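PDB 6PTR: beta sliding clamp from Bartonella birtlesii LL-WM9, which probably encircles DNA as a head-to-tail dimeric ring, tethering DNA polymerases and other proteins to it and so making replication processive. Local coordinates for residues Val35-Asn40 and Gln119-Ile124; Lys53-Asp58 and Asp125-Leu130; Asp58-Glu63 and Val246-Leu251. One frame throughout, in Å; residues are numbered along the deposited sequence.

How the contacts relate
Running from the N terminus, the chain first meets contact 1 at 35-40, then contact 2 at 53-58 and contact 3 at 58-63. It returns at 119-124 to close contact 1 and at once, through 125-130, contact 2; contact 3 closes only at 246-251. The first partners all precede the second ones, so every pair of contacts crosses and none nests. Contacts 1 and 2 pin the loop after strand 114-119 onto the 3-10 turn at 36-39 and the end of strand 49-55, all within the N-terminal domain, and they touch where Ile-37 meets Phe-126. Contact 3 joins the N-terminal and central domains. It shares Asp-58 with contact 2, and strands 49-55 and 59-69 are sheet neighbours.

Contact 1: residues Val35-Asn40 and Gln119-Ile124; sequences VPILSN and QCLPKI
The 3-10 turn formed by Pro-36 to Ser-39 and the mostly irregular 119-124 come closest at Ile-37 and Leu-121, whose CA atoms are 6.9 Å apart, a spacing too wide for the two backbones to meet, so that side chains bridge it. Leu-121 is the centrepiece. Its CG stands anti to the carbonyl carbon, beside the backbone N (chi1 -67°), and CD1 continues in the extended direction, reaching the turn between Ile-37 and Asn-40. Ile-37 has CG1 anti to its own N (chi1 -168°), and the bend at chi2 (61°) brings CD1 to 3.8 Å from Leu-121 CB. The two chains cross obliquely, so Ile-37 CD1 lies against both CB and CD1 of Leu-121. Leu-121 CD1 also rests on the turn's backbone at Ile-37 CA and approaches Pro-36 CB at 4.3 Å. Asn-40 runs across Leu-121 at about a right angle, its ND2 4.0 Å from Leu-121 CD1, so the amide packs on a methyl while its N-H groups bond elsewhere. One serves Thr-76 OG1; the other is given to a water 3.1 Å from Asn-40 ND2, which donates to Gln-119 O at 3.0 Å. Two bonds thus grip the amide nitrogen and should fix the rotation of its plane, and the water adds a polar link. Strand 71-78 supports both sides: Thr-76 bonds to the backbone of Leu-121 and touches Ile-37, and Pro-78 packs on Asn-40. The turn leads into strand 40-46, whereas 119-124 leaves strand 114-119, where Gln-119 bonds to Pro-312 of the second subunit.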
ATOM      1  N   VAL C  35      24.841  -9.014  -5.513  1.00 52.30           N
ATOM      2  CA  VAL C  35      25.619  -9.964  -6.306  1.00 37.37           C
ATOM      3  C   VAL C  35      24.807 -10.299  -7.558  1.00 34.90           C
ATOM      4  O   VAL C  35      23.745 -10.921  -7.433  1.00 31.45           O
ATOM      5  CB  VAL C  35      25.942 -11.232  -5.507  1.00 40.54           C
ATOM      6  CG1 VAL C  35      26.471 -12.321  -6.428  1.00 36.56           C
ATOM      7  CG2 VAL C  35      26.938 -10.927  -4.401  1.00 44.56           C
ATOM      8  N   PRO C  36      25.273  -9.936  -8.762  1.00 32.77           N
ATOM      9  CA  PRO C  36      24.371  -9.929  -9.930  1.00 29.98           C
ATOM     10  C   PRO C  36      23.671 -11.246 -10.216  1.00 23.72           C
ATOM     11  O   PRO C  36      22.467 -11.228 -10.500  1.00 25.83           O
ATOM     12  CB  PRO C  36      25.303  -9.526 -11.083  1.00 37.10           C
ATOM     13  CG  PRO C  36      26.351  -8.698 -10.425  1.00 38.90           C
ATOM     14  CD  PRO C  36      26.574  -9.312  -9.066  1.00 36.88           C
ATOM     15  N   ILE C  37      24.374 -12.388 -10.161  1.00 27.77           N
ATOM     16  CA  ILE C  37      23.719 -13.659 -10.483  1.00 22.82           C
ATOM     17  C   ILE C  37      22.565 -13.947  -9.519  1.00 22.72           C
ATOM     18  O   ILE C  37      21.576 -14.597  -9.894  1.00 23.67           O
ATOM     19  CB  ILE C  37      24.748 -14.818 -10.490  1.00 28.87           C
ATOM     20  CG1 ILE C  37      24.138 -16.072 -11.120  1.00 34.79           C
ATOM     21  CG2 ILE C  37      25.253 -15.130  -9.094  1.00 31.61           C
ATOM     22  CD1 ILE C  37      23.721 -15.876 -12.559  1.00 30.15           C
ATOM     23  N   LEU C  38      22.663 -13.485  -8.271  1.00 25.35           N
ATOM     24  CA  LEU C  38      21.623 -13.812  -7.296  1.00 23.50           C
ATOM     25  C   LEU C  38      20.337 -13.029  -7.508  1.00 24.83           C
ATOM     26  O   LEU C  38      19.333 -13.338  -6.855  1.00 25.03           O
ATOM     27  CB  LEU C  38      22.133 -13.586  -5.866  1.00 23.91           C
ATOM     28  CG  LEU C  38      23.258 -14.523  -5.440  1.00 22.80           C
ATOM     29  CD1 LEU C  38      23.735 -14.153  -4.048  1.00 27.34           C
ATOM     30  CD2 LEU C  38      22.824 -16.004  -5.519  1.00 25.76           C
ATOM     31  N   SER C  39      20.340 -12.032  -8.385  1.00 22.28           N
ATOM     32  CA  SER C  39      19.114 -11.350  -8.770  1.00 21.88           C
ATOM     33  C   SER C  39      18.374 -12.064  -9.894  1.00 22.30           C
ATOM     34  O   SER C  39      17.282 -11.637 -10.272  1.00 20.37           O
ATOM     35  CB  SER C  39      19.423  -9.905  -9.170  1.00 25.27           C
ATOM     36  OG  SER C  39      19.855  -9.181  -8.034  1.00 33.77           O
ATOM     37  N   ASN C  40      18.913 -13.157 -10.396  1.00 21.95           N
ATOM     38  CA  ASN C  40      18.361 -13.815 -11.568  1.00 20.95           C
ATOM     39  C   ASN C  40      17.613 -15.086 -11.199  1.00 23.94           C
ATOM     40  O   ASN C  40      17.885 -15.716 -10.172  1.00 23.29           O
ATOM     41  CB  ASN C  40      19.476 -14.137 -12.560  1.00 18.35           C
ATOM     42  CG  ASN C  40      19.941 -12.905 -13.309  1.00 21.27           C
ATOM     43  OD1 ASN C  40      19.671 -11.767 -12.896  1.00 20.08           O
ATOM     44  ND2 ASN C  40      20.636 -13.117 -14.414  1.00 19.94           N
ATOM     45  N   GLN C 119      19.388  -8.702 -21.215  1.00 20.53           N
ATOM     46  CA  GLN C 119      20.731  -9.080 -20.802  1.00 19.74           C
ATOM     47  C   GLN C 119      20.651 -10.128 -19.704  1.00 23.37           C
ATOM     48  O   GLN C 119      19.987  -9.925 -18.686  1.00 25.58           O
ATOM     49  CB  GLN C 119      21.496  -7.853 -20.311  1.00 25.03           C
ATOM     50  CG  GLN C 119      21.789  -6.819 -21.378  1.00 28.77           C
ATOM     51  CD  GLN C 119      22.253  -5.493 -20.787  1.00 33.20           C
ATOM     52  OE1 GLN C 119      22.538  -5.398 -19.590  1.00 36.64           O
ATOM     53  NE2 GLN C 119      22.327  -4.467 -21.622  1.00 33.13           N
ATOM     54  N   CYS C 120      21.359 -11.237 -19.900  1.00 24.26           N
ATOM     55  CA  CYS C 120      21.260 -12.414 -19.055  1.00 18.11           C
ATOM     56  C   CYS C 120      22.646 -12.846 -18.582  1.00 19.03           C
ATOM     57  O   CYS C 120      23.669 -12.248 -18.928  1.00 24.18           O
ATOM     58  CB  CYS C 120      20.594 -13.557 -19.817  1.00 23.73           C
ATOM     59  SG  CYS C 120      18.827 -13.290 -20.048  1.00 32.66           S
ATOM     60  N   LEU C 121      22.662 -13.917 -17.797  1.00 18.97           N
ATOM     61  CA  LEU C 121      23.890 -14.538 -17.348  1.00 22.17           C
ATOM     62  C   LEU C 121      23.751 -16.045 -17.529  1.00 21.32           C
ATOM     63  O   LEU C 121      22.654 -16.592 -17.358  1.00 21.57           O
ATOM     64  CB  LEU C 121      24.167 -14.181 -15.881  1.00 22.35           C
ATOM     65  CG  LEU C 121      24.489 -12.706 -15.620  1.00 23.20           C
ATOM     66  CD1 LEU C 121      24.521 -12.405 -14.135  1.00 26.42           C
ATOM     67  CD2 LEU C 121      25.819 -12.330 -16.267  1.00 33.37           C
ATOM     68  N   PRO C 122      24.825 -16.742 -17.888  1.00 24.45           N
ATOM     69  CA  PRO C 122      24.702 -18.168 -18.222  1.00 24.86           C
ATOM     70  C   PRO C 122      24.441 -19.025 -16.992  1.00 24.13           C
ATOM     71  O   PRO C 122      24.792 -18.677 -15.865  1.00 23.91           O
ATOM     72  CB  PRO C 122      26.063 -18.510 -18.850  1.00 24.37           C
ATOM     73  CG  PRO C 122      27.010 -17.525 -18.242  1.00 26.82           C
ATOM     74  CD  PRO C 122      26.195 -16.240 -18.102  1.00 25.20           C
ATOM     75  N   LYS C 123      23.830 -20.187 -17.241  1.00 23.85           N
ATOM     76  CA  LYS C 123      23.551 -21.144 -16.171  1.00 23.45           C
ATOM     77  C   LYS C 123      24.793 -21.499 -15.357  1.00 19.58           C
ATOM     78  O   LYS C 123      24.703 -21.704 -14.134  1.00 21.60           O
ATOM     79  CB  LYS C 123      22.947 -22.417 -16.763  1.00 23.32           C
ATOM     80  CG  LYS C 123      22.747 -23.518 -15.735  1.00 27.33           C
ATOM     81  CD  LYS C 123      22.269 -24.832 -16.349  1.00 27.48           C
ATOM     82  CE  LYS C 123      22.173 -25.927 -15.276  1.00 31.05           C
ATOM     83  NZ  LYS C 123      21.653 -27.217 -15.832  1.00 31.06           N
ATOM     84  N   ILE C 124      25.959 -21.587 -16.005  1.00 21.81           N
ATOM     85  CA  ILE C 124      27.156 -22.020 -15.285  1.00 23.80           C
ATOM     86  C   ILE C 124      27.512 -21.075 -14.148  1.00 29.69           C
ATOM     87  O   ILE C 124      28.184 -21.488 -13.201  1.00 28.60           O
ATOM     88  CB  ILE C 124      28.390 -22.180 -16.204  1.00 29.78           C
ATOM     89  CG1 ILE C 124      28.681 -20.893 -16.982  1.00 29.45           C
ATOM     90  CG2 ILE C 124      28.267 -23.410 -17.090  1.00 42.77           C
ATOM     91  CD1 ILE C 124      30.075 -20.863 -17.553  1.00 41.89           C
TER
HETATM   92  O   HOH W   1      21.417 -10.753 -16.233  1.00 22.66           O

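Contact 2: residues Lys53-Asp58 and Asp125-Leu130; sequences KATDLD and DFPESL. With EDO (1,2-ethanediol), chain Q.
Lys-53 leaves strand 49-55 with CB directed at 125-130 and CG anti to the backbone N (chi1 -178°). From there CG passes 3.8 Å from Phe-126 CE2, and CD comes closer to that same carbon, at 3.7 Å. The chain then bends at chi3 (-76°), which turns CE away from the ring and lets NZ reach a water 3.1 Å off. This water also accepts from Ser-129 N, so the ammonium and a backbone N-H share one acceptor. Glu-128 OE2 lies 4.7 Å from Lys-53 NZ, too far for a salt bridge, though its charge may still steady the ammonium. Phe-126 is directed toward 53-58, CG anti to its own N (chi1 -161°); its CZ lies 3.6 Å from Lys-53 O, with Ala-54 CA at the ring edge near its plane. The connection between strand 114-119 and strand 136-141 is thus laid across the end of strand 49-55, where the chain turns into strand 59-69. That turn is held by an ST turn, Leu-57 N to Thr-55 OG1, followed by an Asx turn, Asp-58 N to Asp-56 OD1. Thr-55 CG2 sits 4.0 Å from both Phe-126 CZ and Pro-127 CG. The Leu-57 side chain crosses Pro-127 at about a right angle, with Leu-57 CD2 3.8 Å from Pro-127 CG. A 1,2-ethanediol, probably from the crystallisation liquor, spans Ser-129 OG and, weakly, Leu-57 O.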
ATOM      1  N   LYS C  53      14.461 -21.826 -11.025  1.00 18.43           N
ATOM      2  CA  LYS C  53      15.173 -21.932  -9.751  1.00 19.58           C
ATOM      3  C   LYS C  53      15.588 -20.533  -9.316  1.00 19.09           C
ATOM      4  O   LYS C  53      16.065 -19.749 -10.138  1.00 19.47           O
ATOM      5  CB  LYS C  53      16.415 -22.833  -9.893  1.00 20.70           C
ATOM      6  CG  LYS C  53      17.216 -23.061  -8.602  1.00 25.31           C
ATOM      7  CD  LYS C  53      18.522 -23.874  -8.832  1.00 28.89           C
ATOM      8  CE  LYS C  53      18.276 -25.343  -9.037  1.00 39.07           C
ATOM      9  NZ  LYS C  53      19.573 -26.099  -9.028  1.00 33.29           N
ATOM     10  N   ALA C  54      15.397 -20.214  -8.029  1.00 17.51           N
ATOM     11  CA  ALA C  54      15.933 -18.977  -7.469  1.00 17.35           C
ATOM     12  C   ALA C  54      16.548 -19.304  -6.118  1.00 18.82           C
ATOM     13  O   ALA C  54      16.159 -20.279  -5.479  1.00 19.72           O
ATOM     14  CB  ALA C  54      14.847 -17.888  -7.293  1.00 18.40           C
ATOM     15  N   THR C  55      17.506 -18.482  -5.676  1.00 18.52           N
ATOM     16  CA  THR C  55      18.182 -18.769  -4.414  1.00 18.34           C
ATOM     17  C   THR C  55      18.722 -17.463  -3.853  1.00 20.49           C
ATOM     18  O   THR C  55      18.997 -16.519  -4.595  1.00 21.20           O
ATOM     19  CB  THR C  55      19.337 -19.779  -4.567  1.00 20.57           C
ATOM     20  OG1 THR C  55      19.879 -20.097  -3.275  1.00 23.85           O
ATOM     21  CG2 THR C  55      20.459 -19.197  -5.413  1.00 22.38           C
ATOM     22  N   ASP C  56      18.832 -17.399  -2.529  1.00 20.98           N
ATOM     23  CA  ASP C  56      19.643 -16.364  -1.907  1.00 20.29           C
ATOM     24  C   ASP C  56      20.856 -16.950  -1.184  1.00 21.74           C
ATOM     25  O   ASP C  56      21.459 -16.270  -0.347  1.00 23.58           O
ATOM     26  CB  ASP C  56      18.790 -15.514  -0.962  1.00 22.81           C
ATOM     27  CG  ASP C  56      18.306 -16.278   0.263  1.00 25.55           C
ATOM     28  OD1 ASP C  56      18.711 -17.432   0.490  1.00 23.63           O
ATOM     29  OD2 ASP C  56      17.506 -15.685   1.017  1.00 30.39           O
ATOM     30  N   LEU C  57      21.207 -18.199  -1.498  1.00 20.70           N
ATOM     31  CA  LEU C  57      22.288 -19.010  -0.922  1.00 21.30           C
ATOM     32  C   LEU C  57      21.896 -19.659   0.403  1.00 22.34           C
ATOM     33  O   LEU C  57      22.519 -20.648   0.806  1.00 32.91           O
ATOM     34  CB  LEU C  57      23.586 -18.205  -0.740  1.00 24.45           C
ATOM     35  CG  LEU C  57      24.178 -17.625  -2.029  1.00 26.57           C
ATOM     36  CD1 LEU C  57      25.469 -16.883  -1.721  1.00 26.50           C
ATOM     37  CD2 LEU C  57      24.392 -18.729  -3.050  1.00 26.84           C
ATOM     38  N   ASP C  58      20.886 -19.132   1.094  1.00 23.73           N
ATOM     39  CA  ASP C  58      20.372 -19.786   2.299  1.00 23.70           C
ATOM     40  C   ASP C  58      19.128 -20.617   2.016  1.00 25.84           C
ATOM     41  O   ASP C  58      18.943 -21.683   2.605  1.00 26.96           O
ATOM     42  CB  ASP C  58      20.037 -18.755   3.382  1.00 29.01           C
ATOM     43  CG  ASP C  58      21.262 -18.036   3.897  1.00 41.13           C
ATOM     44  OD1 ASP C  58      22.349 -18.642   3.877  1.00 37.30           O
ATOM     45  OD2 ASP C  58      21.133 -16.866   4.315  1.00 44.46           O
ATOM     46  N   ASP C 125      27.100 -19.807 -14.228  1.00 25.53           N
ATOM     47  CA  ASP C 125      27.343 -18.868 -13.142  1.00 29.28           C
ATOM     48  C   ASP C 125      26.419 -19.100 -11.958  1.00 26.95           C
ATOM     49  O   ASP C 125      26.724 -18.644 -10.852  1.00 26.91           O
ATOM     50  CB  ASP C 125      27.146 -17.420 -13.610  1.00 27.83           C
ATOM     51  CG  ASP C 125      28.183 -16.964 -14.622  1.00 40.00           C
ATOM     52  OD1 ASP C 125      29.207 -17.654 -14.796  1.00 42.87           O
ATOM     53  OD2 ASP C 125      27.959 -15.894 -15.243  1.00 37.16           O
ATOM     54  N   PHE C 126      25.294 -19.774 -12.171  1.00 25.89           N
ATOM     55  CA  PHE C 126      24.257 -19.868 -11.151  1.00 22.24           C
ATOM     56  C   PHE C 126      24.652 -20.871 -10.072  1.00 26.55           C
ATOM     57  O   PHE C 126      25.277 -21.895 -10.371  1.00 26.01           O
ATOM     58  CB  PHE C 126      22.930 -20.270 -11.779  1.00 20.62           C
ATOM     59  CG  PHE C 126      21.743 -19.950 -10.921  1.00 19.95           C
ATOM     60  CD1 PHE C 126      21.247 -18.665 -10.899  1.00 21.87           C
ATOM     61  CD2 PHE C 126      21.162 -20.906 -10.119  1.00 25.92           C
ATOM     62  CE1 PHE C 126      20.150 -18.347 -10.103  1.00 28.20           C
ATOM     63  CE2 PHE C 126      20.065 -20.578  -9.314  1.00 23.89           C
ATOM     64  CZ  PHE C 126      19.576 -19.309  -9.316  1.00 26.61           C
ATOM     65  N   PRO C 127      24.329 -20.588  -8.809  1.00 25.61           N
ATOM     66  CA  PRO C 127      24.645 -21.542  -7.736  1.00 30.89           C
ATOM     67  C   PRO C 127      23.919 -22.858  -7.950  1.00 32.28           C
ATOM     68  O   PRO C 127      22.712 -22.895  -8.200  1.00 33.36           O
ATOM     69  CB  PRO C 127      24.148 -20.831  -6.467  1.00 31.00           C
ATOM     70  CG  PRO C 127      24.168 -19.377  -6.813  1.00 27.30           C
ATOM     71  CD  PRO C 127      23.799 -19.319  -8.287  1.00 24.24           C
ATOM     72  N   GLU C 128      24.664 -23.943  -7.856  1.00 31.42           N
ATOM     73  CA  GLU C 128      24.077 -25.269  -7.832  1.00 33.12           C
ATOM     74  C   GLU C 128      24.702 -26.013  -6.670  1.00 36.86           C
ATOM     75  O   GLU C 128      25.913 -25.915  -6.454  1.00 34.36           O
ATOM     76  CB  GLU C 128      24.305 -26.021  -9.145  1.00 43.75           C
ATOM     77  CG  GLU C 128      23.705 -27.416  -9.134  1.00 54.27           C
ATOM     78  CD  GLU C 128      23.524 -28.009 -10.515  1.00 63.29           C
ATOM     79  OE1 GLU C 128      24.060 -27.452 -11.496  1.00 65.46           O
ATOM     80  OE2 GLU C 128      22.833 -29.047 -10.612  1.00 66.10           O
ATOM     81  N   SER C 129      23.874 -26.713  -5.905  1.00 38.39           N
ATOM     82  CA  SER C 129      24.329 -27.505  -4.772  1.00 36.72           C
ATOM     83  C   SER C 129      24.573 -28.953  -5.184  1.00 33.28           C
ATOM     84  O   SER C 129      24.072 -29.430  -6.203  1.00 39.01           O
ATOM     85  CB  SER C 129      23.297 -27.467  -3.642  1.00 39.40           C
ATOM     86  OG  SER C 129      22.965 -26.140  -3.289  1.00 45.34           O
ATOM     87  N   LEU C 130      25.339 -29.661  -4.352  1.00 32.25           N
ATOM     88  CA  LEU C 130      25.366 -31.112  -4.438  1.00 35.31           C
ATOM     89  C   LEU C 130      23.988 -31.675  -4.088  1.00 33.47           C
ATOM     90  O   LEU C 130      23.148 -30.972  -3.515  1.00 35.23           O
ATOM     91  CB  LEU C 130      26.421 -31.683  -3.495  1.00 36.09           C
ATOM     92  CG  LEU C 130      27.868 -31.427  -3.879  1.00 36.96           C
ATOM     93  CD1 LEU C 130      28.752 -31.925  -2.766  1.00 37.26           C
ATOM     94  CD2 LEU C 130      28.197 -32.124  -5.193  1.00 40.18           C
TER
HETATM   95  C1  EDO Q 501      20.256 -24.135   0.340  1.00 52.50           C
HETATM   96  O1  EDO Q 501      21.575 -23.835   0.814  1.00 53.36           O
HETATM   97  C2  EDO Q 501      20.305 -24.284  -1.174  1.00 64.14           C
HETATM   98  O2  EDO Q 501      20.486 -25.663  -1.520  1.00 72.09           O
HETATM   99  O   HOH W   2      21.009 -26.484  -6.292  1.00 35.28           O

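Contact 3: residues Asp58-Glu63 and Val246-Leu251; sequences DLEVTE and VFTSKL
Strands 59-63 and 246-250 run antiparallel, their axes 4.7 Å apart at 171°, with Glu-60/Thr-248 and Thr-62/Val-246 as hydrogen-bonded pairs and Leu-59/Ser-249 and Val-61/Phe-247 as non-hydrogen-bonded ones. Five near-straight N-H to C=O bonds join them, ending with Lys-250 N to Asp-58 O at 2.9 Å. On the face of Leu-59, Val-61, Phe-247 and Ser-249, Phe-247 CG stands anti to the carbonyl carbon, beside the backbone N, so that the ring lies alongside Val-61, pointing the same way. Val-61 CG1 is anti to its N, which puts CG1 over one face of the Phe-247 ring and CG2 3.3 Å from Phe-247 CD1 in the conformer described, a closeness that may partly reflect the second conformer. Leu-59 (chi1 176°, chi2 61°) brings CD1 to the ring edge and to 3.8 Å from Ser-249 CB. Helix 211-221 packs on this face through Glu-216, Leu-220 and Ala-213.

The other face is more polar. Thr-62 OG1, in the crowded position between N and carbonyl carbon, lies 3.6 Å from Val-246 CB. Glu-60 extends so that OE1 accepts a hydrogen bond from a water at 2.9 Å. That water also meets Thr-248 OG1, which bonds to Arg-239 NE. At the strand end, the extended Lys-250 chain crosses Asp-58 obliquely, CD and NZ both 3.6 Å from Asp-58 OD1, NZ making a long salt bridge. Through this pairing strands of the N-terminal and central domains merge into one continuous antiparallel sheet, the interdomain arrangement characteristic of the ring-forming bacterial DNA polymerase III beta subunit (DnaN).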
ATOM      1  N   ASP C  58      20.886 -19.132   1.094  1.00 23.73           N
ATOM      2  CA  ASP C  58      20.372 -19.786   2.299  1.00 23.70           C
ATOM      3  C   ASP C  58      19.128 -20.617   2.016  1.00 25.84           C
ATOM      4  O   ASP C  58      18.943 -21.683   2.605  1.00 26.96           O
ATOM      5  CB  ASP C  58      20.037 -18.755   3.382  1.00 29.01           C
ATOM      6  CG  ASP C  58      21.262 -18.036   3.897  1.00 41.13           C
ATOM      7  OD1 ASP C  58      22.349 -18.642   3.877  1.00 37.30           O
ATOM      8  OD2 ASP C  58      21.133 -16.866   4.315  1.00 44.46           O
ATOM      9  N   LEU C  59      18.296 -20.133   1.115  1.00 21.41           N
ATOM     10  CA  LEU C  59      17.049 -20.766   0.714  1.00 20.84           C
ATOM     11  C   LEU C  59      17.049 -20.882  -0.798  1.00 21.83           C
ATOM     12  O   LEU C  59      17.383 -19.927  -1.498  1.00 20.68           O
ATOM     13  CB  LEU C  59      15.842 -19.926   1.162  1.00 23.02           C
ATOM     14  CG  LEU C  59      14.435 -20.386   0.757  1.00 27.30           C
ATOM     15  CD1 LEU C  59      14.129 -21.765   1.346  1.00 22.72           C
ATOM     16  CD2 LEU C  59      13.402 -19.339   1.250  1.00 29.67           C
ATOM     17  N   GLU C  60      16.651 -22.041  -1.299  1.00 19.19           N
ATOM     18  CA  GLU C  60      16.507 -22.273  -2.737  1.00 20.33           C
ATOM     19  C   GLU C  60      15.101 -22.774  -3.006  1.00 24.12           C
ATOM     20  O   GLU C  60      14.575 -23.567  -2.231  1.00 22.75           O
ATOM     21  CB  GLU C  60      17.519 -23.315  -3.218  1.00 23.39           C
ATOM     22  CG  GLU C  60      17.426 -23.708  -4.684  1.00 30.48           C
ATOM     23  CD  GLU C  60      18.247 -24.951  -4.967  1.00 42.38           C
ATOM     24  OE1 GLU C  60      17.716 -26.071  -4.791  1.00 47.87           O
ATOM     25  OE2 GLU C  60      19.431 -24.807  -5.323  1.00 42.13           O
ATOM     26  N   VAL C  61      14.481 -22.308  -4.092  1.00 19.33           N
ATOM     27  CA  VAL C  61      13.157 -22.766  -4.495  0.51 19.56           C
ATOM     28  C   VAL C  61      13.216 -23.163  -5.959  1.00 24.65           C
ATOM     29  O   VAL C  61      13.846 -22.475  -6.767  1.00 22.87           O
ATOM     30  CB  VAL C  61      12.082 -21.688  -4.271  0.51 22.47           C
ATOM     31  CG1 VAL C  61      10.692 -22.220  -4.626  0.51 22.89           C
ATOM     32  CG2 VAL C  61      12.116 -21.232  -2.824  0.51 25.34           C
ATOM     33  N   THR C  62      12.582 -24.277  -6.295  1.00 20.82           N
ATOM     34  CA  THR C  62      12.437 -24.673  -7.687  1.00 19.17           C
ATOM     35  C   THR C  62      10.977 -24.988  -7.953  1.00 25.48           C
ATOM     36  O   THR C  62      10.275 -25.495  -7.082  1.00 23.21           O
ATOM     37  CB  THR C  62      13.282 -25.889  -8.029  1.00 27.27           C
ATOM     38  OG1 THR C  62      12.800 -27.027  -7.301  1.00 28.93           O
ATOM     39  CG2 THR C  62      14.764 -25.636  -7.683  1.00 28.52           C
ATOM     40  N   GLU C  63      10.521 -24.677  -9.159  1.00 18.37           N
ATOM     41  CA  GLU C  63       9.229 -25.163  -9.606  1.00 22.28           C
ATOM     42  C   GLU C  63       9.386 -25.602 -11.044  1.00 20.14           C
ATOM     43  O   GLU C  63      10.133 -24.982 -11.800  1.00 20.43           O
ATOM     44  CB  GLU C  63       8.117 -24.129  -9.539  1.00 28.96           C
ATOM     45  CG  GLU C  63       6.759 -24.855  -9.774  1.00 32.44           C
ATOM     46  CD  GLU C  63       5.657 -23.914 -10.042  1.00 39.68           C
ATOM     47  OE1 GLU C  63       4.768 -24.229 -10.860  1.00 35.72           O
ATOM     48  OE2 GLU C  63       5.699 -22.835  -9.438  1.00 49.03           O
ATOM     49  N   VAL C 246       9.869 -27.353  -4.830  1.00 23.04           N
ATOM     50  CA  VAL C 246      10.779 -27.840  -3.798  1.00 22.59           C
ATOM     51  C   VAL C 246      11.447 -26.643  -3.137  1.00 21.57           C
ATOM     52  O   VAL C 246      12.037 -25.811  -3.831  1.00 25.75           O
ATOM     53  CB  VAL C 246      11.839 -28.800  -4.373  1.00 23.54           C
ATOM     54  CG1 VAL C 246      12.782 -29.255  -3.251  1.00 23.19           C
ATOM     55  CG2 VAL C 246      11.204 -30.011  -5.067  1.00 24.73           C
ATOM     56  N   PHE C 247      11.354 -26.558  -1.800  1.00 20.63           N
ATOM     57  CA  PHE C 247      12.063 -25.579  -0.964  1.00 20.28           C
ATOM     58  C   PHE C 247      13.206 -26.271  -0.237  1.00 22.52           C
ATOM     59  O   PHE C 247      12.959 -27.233   0.491  1.00 23.20           O
ATOM     60  CB  PHE C 247      11.177 -24.995   0.140  1.00 27.47           C
ATOM     61  CG  PHE C 247      10.076 -24.105  -0.327  1.00 27.00           C
ATOM     62  CD1 PHE C 247      10.295 -22.756  -0.497  1.00 27.54           C
ATOM     63  CD2 PHE C 247       8.800 -24.610  -0.525  1.00 29.66           C
ATOM     64  CE1 PHE C 247       9.271 -21.914  -0.911  1.00 32.32           C
ATOM     65  CE2 PHE C 247       7.765 -23.774  -0.931  1.00 34.84           C
ATOM     66  CZ  PHE C 247       8.001 -22.426  -1.127  1.00 30.66           C
ATOM     67  N   THR C 248      14.431 -25.755  -0.361  1.00 20.18           N
ATOM     68  CA  THR C 248      15.543 -26.292   0.423  1.00 20.40           C
ATOM     69  C   THR C 248      16.194 -25.146   1.180  1.00 20.15           C
ATOM     70  O   THR C 248      16.563 -24.134   0.575  1.00 21.16           O
ATOM     71  CB  THR C 248      16.582 -27.002  -0.444  1.00 21.76           C
ATOM     72  OG1 THR C 248      15.930 -27.966  -1.285  1.00 25.10           O
ATOM     73  CG2 THR C 248      17.605 -27.733   0.469  1.00 22.23           C
ATOM     74  N   SER C 249      16.333 -25.306   2.495  1.00 19.90           N
ATOM     75  CA  SER C 249      16.807 -24.222   3.348  1.00 18.95           C
ATOM     76  C   SER C 249      17.922 -24.716   4.248  1.00 24.58           C
ATOM     77  O   SER C 249      17.882 -25.849   4.736  1.00 22.28           O
ATOM     78  CB  SER C 249      15.683 -23.662   4.215  1.00 21.05           C
ATOM     79  OG  SER C 249      16.177 -22.583   5.023  1.00 20.18           O
ATOM     80  N   LYS C 250      18.926 -23.870   4.453  1.00 19.88           N
ATOM     81  CA  LYS C 250      19.813 -24.093   5.587  1.00 20.21           C
ATOM     82  C   LYS C 250      18.992 -24.046   6.866  1.00 20.69           C
ATOM     83  O   LYS C 250      17.905 -23.476   6.915  1.00 22.56           O
ATOM     84  CB  LYS C 250      20.922 -23.044   5.625  1.00 21.06           C
ATOM     85  CG  LYS C 250      21.945 -23.261   4.527  1.00 27.80           C
ATOM     86  CD  LYS C 250      22.995 -22.168   4.471  1.00 31.82           C
ATOM     87  CE  LYS C 250      23.821 -22.321   3.209  1.00 36.38           C
ATOM     88  NZ  LYS C 250      24.782 -21.202   3.026  1.00 51.31           N
ATOM     89  N   LEU C 251      19.508 -24.689   7.902  1.00 23.51           N
ATOM     90  CA  LEU C 251      18.920 -24.590   9.229  1.00 18.77           C
ATOM     91  C   LEU C 251      19.723 -23.574  10.019  1.00 23.29           C
ATOM     92  O   LEU C 251      20.887 -23.316   9.715  1.00 23.80           O
ATOM     93  CB  LEU C 251      18.919 -25.954   9.927  1.00 21.36           C
ATOM     94  CG  LEU C 251      17.959 -26.943   9.244  1.00 26.27           C
ATOM     95  CD1 LEU C 251      18.215 -28.379   9.688  1.00 27.79           C
ATOM     96  CD2 LEU C 251      16.500 -26.556   9.517  1.00 25.02           C
TER
HETATM   97  O   HOH W   3      15.125 -26.465  -3.665  1.00 23.87           O